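PDB 2OOD: Blr3880 protein from Bradyrhizobium japonicum, which probably catalyses the zinc-dependent hydrolytic deamination of guanine to xanthine and ammonia, a step of purine breakdown. Local coordinates for residues A[96-100]-A[101-105]. Numbering follows the deposited sequence.
With GUN (guanine), chain C.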
loop_
_atom_site.group_PDB
_atom_site.type_symbol
_atom_site.label_atom_id
_atom_site.label_comp_id
_atom_site.label_asym_id
_atom_site.label_seq_id
_atom_site.Cartn_x
_atom_site.Cartn_y
_atom_site.Cartn_z
ATOM N N LEU A 96 18.156 -6.135 -9.697
ATOM C CA LEU A 96 19.441 -5.863 -10.346
ATOM C C LEU A 96 19.609 -4.574 -11.170
ATOM O O LEU A 96 20.442 -3.724 -10.831
ATOM C CB LEU A 96 19.863 -7.096 -11.157
ATOM C CG LEU A 96 20.050 -8.344 -10.270
ATOM C CD1 LEU A 96 20.519 -9.522 -11.114
ATOM C CD2 LEU A 96 21.058 -8.052 -9.157
ATOM N N PRO A 97 18.833 -4.399 -12.251
ATOM C CA PRO A 97 19.023 -3.155 -13.012
ATOM C C PRO A 97 18.762 -1.888 -12.194
ATOM O O PRO A 97 19.336 -0.827 -12.457
ATOM C CB PRO A 97 18.062 -3.317 -14.192
ATOM C CG PRO A 97 16.973 -4.179 -13.627
ATOM C CD PRO A 97 17.734 -5.204 -12.807
ATOM N N TRP A 98 17.901 -2.012 -11.191
ATOM C CA TRP A 98 17.554 -0.903 -10.307
ATOM C C TRP A 98 18.747 -0.484 -9.431
ATOM O O TRP A 98 18.991 0.708 -9.250
ATOM C CB TRP A 98 16.353 -1.323 -9.450
ATOM C CG TRP A 98 16.075 -0.497 -8.234
ATOM C CD1 TRP A 98 15.424 0.700 -8.183
ATOM C CD2 TRP A 98 16.363 -0.858 -6.879
ATOM N NE1 TRP A 98 15.278 1.102 -6.874
ATOM C CE2 TRP A 98 15.846 0.161 -6.057
ATOM C CE3 TRP A 98 17.004 -1.949 -6.280
ATOM C CZ2 TRP A 98 15.954 0.120 -4.663
ATOM C CZ3 TRP A 98 17.112 -1.994 -4.895
ATOM C CH2 TRP A 98 16.587 -0.965 -4.101
ATOM N N LEU A 99 19.490 -1.453 -8.896
ATOM C CA LEU A 99 20.658 -1.137 -8.072
ATOM C C LEU A 99 21.619 -0.302 -8.904
ATOM O O LEU A 99 22.108 0.735 -8.465
ATOM C CB LEU A 99 21.385 -2.412 -7.611
ATOM C CG LEU A 99 20.791 -3.304 -6.514
ATOM C CD1 LEU A 99 21.615 -4.580 -6.395
ATOM C CD2 LEU A 99 20.770 -2.566 -5.188
ATOM N N GLN A 100 21.881 -0.768 -10.118
ATOM C CA GLN A 100 22.797 -0.089 -11.031
ATOM C C GLN A 100 22.283 1.298 -11.430
ATOM O O GLN A 100 23.005 2.290 -11.353
ATOM C CB GLN A 100 22.994 -0.948 -12.289
ATOM C CG GLN A 100 24.431 -1.396 -12.564
ATOM C CD GLN A 100 25.040 -2.229 -11.443
ATOM O OE1 GLN A 100 24.456 -3.215 -10.985
ATOM N NE2 GLN A 100 26.233 -1.841 -11.010
ATOM N N LYS A 101 21.022 1.363 -11.839
ATOM C CA LYS A 101 20.435 2.620 -12.282
ATOM C C LYS A 101 20.113 3.684 -11.233
ATOM O O LYS A 101 20.428 4.861 -11.435
ATOM C CB LYS A 101 19.160 2.351 -13.095
ATOM C CG LYS A 101 18.454 3.642 -13.520
ATOM C CD LYS A 101 17.130 3.394 -14.254
ATOM C CE LYS A 101 16.457 4.730 -14.631
ATOM N NZ LYS A 101 15.170 4.558 -15.392
ATOM N N SER A 102 19.506 3.292 -10.115
ATOM C CA SER A 102 19.095 4.279 -9.119
ATOM C C SER A 102 19.736 4.306 -7.731
ATOM O O SER A 102 19.729 5.341 -7.062
ATOM C CB SER A 102 17.586 4.167 -8.936
ATOM O OG SER A 102 16.949 3.998 -10.187
ATOM N N ILE A 103 20.290 3.189 -7.289
ATOM C CA ILE A 103 20.848 3.137 -5.951
ATOM C C ILE A 103 22.320 3.520 -5.786
ATOM O O ILE A 103 22.645 4.395 -4.994
ATOM C CB ILE A 103 20.561 1.735 -5.328
ATOM C CG1 ILE A 103 19.174 1.740 -4.672
ATOM C CG2 ILE A 103 21.601 1.383 -4.280
ATOM C CD1 ILE A 103 18.101 2.488 -5.444
ATOM N N TYR A 104 23.208 2.885 -6.535
ATOM C CA TYR A 104 24.628 3.178 -6.408
ATOM C C TYR A 104 24.978 4.646 -6.667
ATOM O O TYR A 104 25.765 5.238 -5.926
ATOM C CB TYR A 104 25.432 2.241 -7.317
ATOM C CG TYR A 104 25.294 0.775 -6.931
ATOM C CD1 TYR A 104 25.084 -0.206 -7.896
ATOM C CD2 TYR A 104 25.384 0.371 -5.600
ATOM C CE1 TYR A 104 24.969 -1.555 -7.545
ATOM C CE2 TYR A 104 25.269 -0.977 -5.234
ATOM C CZ TYR A 104 25.062 -1.938 -6.211
ATOM O OH TYR A 104 24.954 -3.280 -5.854
ATOM N N PRO A 105 24.410 5.259 -7.715
ATOM C CA PRO A 105 24.769 6.664 -7.922
ATOM C C PRO A 105 24.426 7.582 -6.744
ATOM O O PRO A 105 25.009 8.656 -6.610
ATOM C CB PRO A 105 24.030 7.038 -9.215
ATOM C CG PRO A 105 22.955 6.004 -9.342
ATOM C CD PRO A 105 23.612 4.745 -8.838
HETATM N N9 GUN C . 21.075 -6.382 -1.864
HETATM C C8 GUN C . 21.477 -6.484 -3.154
HETATM N N7 GUN C . 20.521 -6.131 -3.964
HETATM C C5 GUN C . 19.435 -5.767 -3.249
HETATM C C6 GUN C . 18.120 -5.299 -3.578
HETATM O O6 GUN C . 17.766 -5.134 -4.751
HETATM N N1 GUN C . 17.249 -5.017 -2.528
HETATM C C2 GUN C . 17.638 -5.191 -1.209
HETATM N N2 GUN C . 16.755 -4.892 -0.182
HETATM N N3 GUN C . 18.847 -5.624 -0.898
HETATM C C4 GUN C . 19.765 -5.927 -1.872
#
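Leu99 O accepts two backbone N-H groups from the following turn. Tyr104 N lies 3.1 Å from Leu99 O, and the bond is nearly straight (175°). Trp98 O is shared in the same way, and Ser102 N lies 2.8 Å from Trp98 O. Ile103 N divides its N-H between Leu99 O and Trp98 O, weakly in both cases. This is a wider pi-type turn, in which Tyr104 N reaches back five residues. Pro105 has no N-H to give, and the helix kinks there.

The side chains sort onto two sides of Leu99. With chi1 at 164°, Trp98 CG lies opposite the backbone N, and the indole comes alongside the next turn. Ile103 lies over one face of it. Ile103 CG1 is 3.9 Å from the centroid of the six-membered ring of Trp98, a CH-pi contact, and Ile103 CD1 lies over the same face toward the rim. The edge of the indole meets guanine, with Trp98 CZ3 3.2 Å from O6 of the base. Replacing Trp98 by an alanine is likely to leave Ile103 without its aromatic partner and open a gap beside guanine O6. Leu99 turns its methyls to the base near N7. Behind them, Leu99 CB rests 3.7 Å from Tyr104 CE1. The amide of Gln100 comes to the same ring, its plane inclined 55° to it.

Helix 95-107 follows the strand 70-81 that carries zinc ligands His79 and His81. It lines the guanine pocket of this amidohydrolase with Trp98 and Leu99, while Tyr104 meets Phe175 in the segment between strand 160-166 and helix 179-193.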